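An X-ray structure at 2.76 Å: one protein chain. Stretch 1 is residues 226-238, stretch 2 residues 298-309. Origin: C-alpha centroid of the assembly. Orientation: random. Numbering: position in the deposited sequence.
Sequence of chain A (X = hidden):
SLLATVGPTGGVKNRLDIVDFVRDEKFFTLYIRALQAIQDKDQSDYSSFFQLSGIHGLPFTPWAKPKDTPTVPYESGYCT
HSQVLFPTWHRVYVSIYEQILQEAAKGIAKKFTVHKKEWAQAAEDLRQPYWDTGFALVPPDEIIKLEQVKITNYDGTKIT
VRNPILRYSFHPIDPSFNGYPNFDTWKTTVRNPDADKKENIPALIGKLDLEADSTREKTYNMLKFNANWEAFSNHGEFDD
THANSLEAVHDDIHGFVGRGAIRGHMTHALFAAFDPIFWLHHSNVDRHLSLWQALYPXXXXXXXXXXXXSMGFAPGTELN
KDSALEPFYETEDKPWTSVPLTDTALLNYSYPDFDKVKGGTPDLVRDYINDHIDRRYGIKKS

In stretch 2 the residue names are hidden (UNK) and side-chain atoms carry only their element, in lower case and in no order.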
# COMPACT_ATOMS: atom_id res chain seq x y z
N ASN A 226 -0.63 -10.29 -19.85
CA ASN A 226 0.27 -9.14 -19.91
C ASN A 226 1.70 -9.58 -20.21
O ASN A 226 2.47 -9.86 -19.29
CB ASN A 226 0.24 -8.34 -18.60
CG ASN A 226 -0.87 -7.32 -18.57
OD1 ASN A 226 -0.79 -6.28 -19.22
ND2 ASN A 226 -1.91 -7.60 -17.79
N ALA A 227 2.04 -9.66 -21.49
CA ALA A 227 3.36 -10.13 -21.89
C ALA A 227 4.40 -9.01 -21.81
O ALA A 227 5.50 -9.22 -21.29
CB ALA A 227 3.32 -10.70 -23.30
N ASN A 228 4.06 -7.84 -22.32
CA ASN A 228 4.97 -6.70 -22.30
C ASN A 228 4.78 -5.84 -21.06
O ASN A 228 3.68 -5.78 -20.50
CB ASN A 228 4.80 -5.85 -23.57
CG ASN A 228 3.43 -5.21 -23.66
OD1 ASN A 228 2.42 -5.80 -23.27
ND2 ASN A 228 3.38 -3.99 -24.17
N TRP A 229 5.85 -5.18 -20.64
CA TRP A 229 5.85 -4.40 -19.40
C TRP A 229 5.08 -3.09 -19.53
O TRP A 229 4.48 -2.63 -18.56
CB TRP A 229 7.29 -4.12 -18.97
CG TRP A 229 7.40 -3.28 -17.74
CD1 TRP A 229 7.59 -1.93 -17.68
CD2 TRP A 229 7.34 -3.73 -16.38
NE1 TRP A 229 7.64 -1.51 -16.37
CE2 TRP A 229 7.49 -2.60 -15.55
CE3 TRP A 229 7.16 -4.99 -15.79
CZ2 TRP A 229 7.47 -2.69 -14.16
CZ3 TRP A 229 7.15 -5.07 -14.41
CH2 TRP A 229 7.30 -3.93 -13.61
N GLU A 230 5.10 -2.50 -20.72
CA GLU A 230 4.45 -1.21 -20.93
C GLU A 230 2.95 -1.28 -20.69
O GLU A 230 2.38 -0.41 -20.04
CB GLU A 230 4.73 -0.70 -22.35
CG GLU A 230 5.57 0.56 -22.39
CD GLU A 230 4.89 1.74 -21.73
OE1 GLU A 230 3.64 1.73 -21.62
OE2 GLU A 230 5.60 2.68 -21.31
N ALA A 231 2.31 -2.33 -21.21
CA ALA A 231 0.87 -2.49 -21.08
C ALA A 231 0.48 -2.95 -19.67
O ALA A 231 -0.68 -2.87 -19.29
CB ALA A 231 0.35 -3.47 -22.12
N PHE A 232 1.47 -3.42 -18.91
CA PHE A 232 1.22 -3.94 -17.57
C PHE A 232 1.54 -2.93 -16.47
O PHE A 232 0.86 -2.88 -15.45
CB PHE A 232 2.03 -5.22 -17.35
CG PHE A 232 2.10 -5.65 -15.91
CD1 PHE A 232 1.06 -6.35 -15.33
CD2 PHE A 232 3.22 -5.35 -15.14
CE1 PHE A 232 1.13 -6.75 -14.01
CE2 PHE A 232 3.29 -5.74 -13.82
CZ PHE A 232 2.25 -6.44 -13.25
N SER A 233 2.54 -2.10 -16.69
CA SER A 233 3.01 -1.18 -15.68
C SER A 233 2.10 -0.03 -15.37
O SER A 233 1.77 0.20 -14.24
CB SER A 233 4.32 -0.62 -16.10
OG SER A 233 4.39 -0.69 -17.47
N ASN A 234 1.73 0.72 -16.39
CA ASN A 234 0.93 1.89 -16.17
C ASN A 234 -0.28 1.93 -17.03
O ASN A 234 -0.47 1.10 -17.85
CB ASN A 234 1.75 3.11 -16.44
CG ASN A 234 2.30 3.12 -17.82
OD1 ASN A 234 2.00 3.98 -18.59
ND2 ASN A 234 3.12 2.19 -18.11
N HIS A 235 -1.08 2.95 -16.82
CA HIS A 235 -2.32 3.10 -17.52
C HIS A 235 -2.29 4.17 -18.59
O HIS A 235 -3.07 4.10 -19.50
CB HIS A 235 -3.43 3.42 -16.54
CG HIS A 235 -3.21 4.67 -15.77
ND1 HIS A 235 -3.74 4.88 -14.52
CD2 HIS A 235 -2.52 5.79 -16.07
CE1 HIS A 235 -3.39 6.07 -14.10
NE2 HIS A 235 -2.65 6.64 -15.01
N GLY A 236 -1.40 5.14 -18.47
CA GLY A 236 -1.51 6.39 -19.18
C GLY A 236 -1.69 6.13 -20.61
O GLY A 236 -1.28 5.09 -21.02
N GLU A 237 -2.32 7.01 -21.38
CA GLU A 237 -3.11 8.11 -20.90
C GLU A 237 -4.54 7.64 -20.85
O GLU A 237 -5.39 8.11 -21.57
CB GLU A 237 -2.99 9.32 -21.83
CG GLU A 237 -1.62 9.96 -21.92
CD GLU A 237 -0.71 9.29 -22.92
OE1 GLU A 237 -1.12 8.29 -23.52
OE2 GLU A 237 0.41 9.78 -23.11
N PHE A 238 -4.78 6.69 -19.98
CA PHE A 238 -6.09 6.08 -19.80
C PHE A 238 -6.67 5.57 -21.12
O PHE A 238 -7.88 5.62 -21.33
CB PHE A 238 -7.06 7.07 -19.16
CG PHE A 238 -6.58 7.63 -17.85
CD1 PHE A 238 -6.69 6.90 -16.68
CD2 PHE A 238 -6.01 8.90 -17.79
CE1 PHE A 238 -6.25 7.42 -15.48
CE2 PHE A 238 -5.57 9.42 -16.59
CZ PHE A 238 -5.69 8.68 -15.43
N UNK A 298 11.25 -13.17 -16.16
CA UNK A 298 12.15 -12.58 -17.13
C UNK A 298 11.70 -11.21 -17.59
O UNK A 298 12.51 -10.41 -18.07
N UNK A 299 10.40 -10.93 -17.45
CA UNK A 299 9.85 -9.64 -17.85
C UNK A 299 9.90 -8.64 -16.70
O UNK A 299 9.38 -8.91 -15.61
c UNK A 299 8.39 -9.77 -18.33
c UNK A 299 8.28 -10.84 -19.39
c UNK A 299 7.90 -8.43 -18.85
N UNK A 300 10.53 -7.50 -16.94
CA UNK A 300 10.62 -6.45 -15.92
C UNK A 300 10.54 -5.06 -16.55
O UNK A 300 10.01 -4.90 -17.64
c UNK A 300 10.42 -5.63 -10.41
c UNK A 300 11.83 -6.03 -13.72
c UNK A 300 9.35 -6.49 -10.39
c UNK A 300 11.17 -5.57 -11.58
n UNK A 300 12.27 -4.82 -11.89
c UNK A 300 10.86 -6.35 -12.72
c UNK A 300 11.91 -6.61 -15.11
c UNK A 300 12.66 -5.10 -13.17
c UNK A 300 9.02 -7.27 -11.50
c UNK A 300 9.76 -7.21 -12.67
N UNK A 301 11.07 -4.06 -15.85
CA UNK A 301 10.95 -2.67 -16.26
C UNK A 301 11.58 -2.38 -17.62
O UNK A 301 12.71 -2.78 -17.89
c UNK A 301 11.04 -1.98 -13.84
c UNK A 301 11.42 -0.27 -15.64
c UNK A 301 11.61 -1.73 -15.23
N UNK A 302 10.83 -1.69 -18.47
CA UNK A 302 11.34 -1.21 -19.75
C UNK A 302 11.36 0.31 -19.76
O UNK A 302 10.77 0.95 -18.88
c UNK A 302 10.51 -1.73 -20.94
o UNK A 302 9.22 -1.11 -20.93
c UNK A 302 10.35 -3.24 -20.87
N UNK A 303 12.03 0.89 -20.74
CA UNK A 303 12.19 2.34 -20.81
C UNK A 303 10.88 3.05 -21.14
O UNK A 303 10.04 2.53 -21.87
o UNK A 303 15.57 3.82 -22.98
c UNK A 303 13.26 2.70 -21.85
n UNK A 303 14.44 5.58 -23.78
c UNK A 303 14.56 4.52 -23.00
c UNK A 303 13.37 4.18 -22.13
N UNK A 304 10.72 4.25 -20.59
CA UNK A 304 9.52 5.05 -20.80
C UNK A 304 9.67 6.45 -20.22
O UNK A 304 10.46 6.67 -19.31
N UNK A 305 8.89 7.40 -20.75
CA UNK A 305 8.95 8.81 -20.34
C UNK A 305 8.11 9.13 -19.10
O UNK A 305 7.14 8.43 -18.81
c UNK A 305 8.39 9.54 -21.56
c UNK A 305 7.97 7.20 -21.89
c UNK A 305 7.40 8.58 -22.13
N UNK A 306 8.49 10.19 -18.39
CA UNK A 306 7.71 10.70 -17.27
C UNK A 306 6.64 11.66 -17.78
O UNK A 306 6.92 12.82 -18.06
c UNK A 306 7.84 12.15 -15.16
c UNK A 306 8.60 11.40 -16.25
o UNK A 306 8.03 10.39 -13.56
c UNK A 306 7.27 11.23 -14.09
o UNK A 306 6.07 11.35 -13.78
N UNK A 307 5.41 11.17 -17.90
CA UNK A 307 4.34 11.96 -18.50
C UNK A 307 3.64 12.88 -17.51
O UNK A 307 3.48 14.07 -17.77
c UNK A 307 2.67 6.97 -20.89
n UNK A 307 3.01 5.84 -20.30
n UNK A 307 3.20 8.12 -20.49
c UNK A 307 3.32 11.03 -19.17
c UNK A 307 3.78 10.53 -20.54
n UNK A 307 1.79 6.96 -21.89
c UNK A 307 2.89 9.42 -21.08
N UNK A 308 3.23 12.34 -16.36
CA UNK A 308 2.56 13.16 -15.35
C UNK A 308 3.52 14.11 -14.66
O UNK A 308 3.28 15.32 -14.60
c UNK A 308 -0.28 11.12 -13.69
c UNK A 308 0.66 11.52 -14.81
o UNK A 308 -0.17 11.70 -12.58
c UNK A 308 1.87 12.27 -14.31
o UNK A 308 -1.14 10.24 -13.91
N UNK A 309 4.62 13.56 -14.14
CA UNK A 309 5.60 14.35 -13.41
C UNK A 309 5.52 14.11 -11.92
O UNK A 309 4.44 14.18 -11.32

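Position 298 carries no side-chain atoms, so it is Gly 298. Its phi of 95° and psi of -23° would jam a CB against the preceding carbonyl oxygen, which by itself calls for glycine. Position 299 has three carbons, one bearing the other two, and points toward stretch 1, meeting Ala 227 and Trp 229: this is Val 299. Its CG1 lies 3.5 Å from Ala 227 O and 4.4 Å from Trp 229 CB, a compact apolar branch against the backbone of Ala 227 and the CB of Trp 229.

At 300, one carbon leads to fused five- and six-membered rings holding eight carbons and one nitrogen, and a ring carbon meets the Trp 229 ring: the indole of Trp 300. Its CB points away, yet CE3 comes within 3.8 Å of Trp 229 CZ3. The two six-membered rings meet obliquely, with planes at 47° and centroids 5.1 Å apart; a broad ring can make such a contact without its CB pointing inward.

Position 301 again shows one carbon carrying two, packed on the Trp 229 ring, and is Val 301. CG2 lies 3.7 Å from Trp 229 CZ2, an apolar branch suited to a buried place, while the backbone CA sits over the five-membered ring, 3.5 Å from its centroid, in a CH-pi contact. Position 302 has a carbon bearing one oxygen and one carbon, the latter facing Trp 229: Thr 302. Its methyl CG2 suits the apolar Trp 229 CB, 3.7 Å away.

Position 303, three carbons ending in one oxygen and one nitrogen, is Gln 303; an amide suits its exposed, outward course. Position 304 has no side chain and is Gly 304. An ideal CB there would lie 3.4 Å from Glu 230 OE2. At 305 three carbons close onto the backbone nitrogen, clear of stretch 1, giving Pro 305, whose ring restrains phi, here -84°, compatible with a strand.

Position 306, three carbons and two terminal oxygens, out of reach of stretch 1, is Glu 306; its carboxylate OE1 accepts a hydrogen bond from the backbone N of position 309, 2.7 Å away. At 307, three carbons, a nitrogen and a carbon with two more nitrogens approach Glu 237 and Asn 234, defining Arg 307, whose positive charge suits the carboxylate.

Position 308, with three carbons and two oxygens, one near the His 235 ring edge, is Glu 308, its charge at home in an exposed place; OE2 lies 4.1 Å from His 235 NE2. Position 309 lacks a side chain: Gly 309, again favored by its positive phi.

The contact thus has two parts: Trp 229 packs against residues 299 to 302, while Arg 307, bent at chi1 and chi3, reaches the loop beyond the helix. There its NH1 meets Glu 237 OE2 at 3.4 Å in a salt bridge with one weak hydrogen bond, and Gly 236, lacking a side chain, lays its CA over the guanidinium face.

Stretch 2 298-309: GVWVTQGPEREG
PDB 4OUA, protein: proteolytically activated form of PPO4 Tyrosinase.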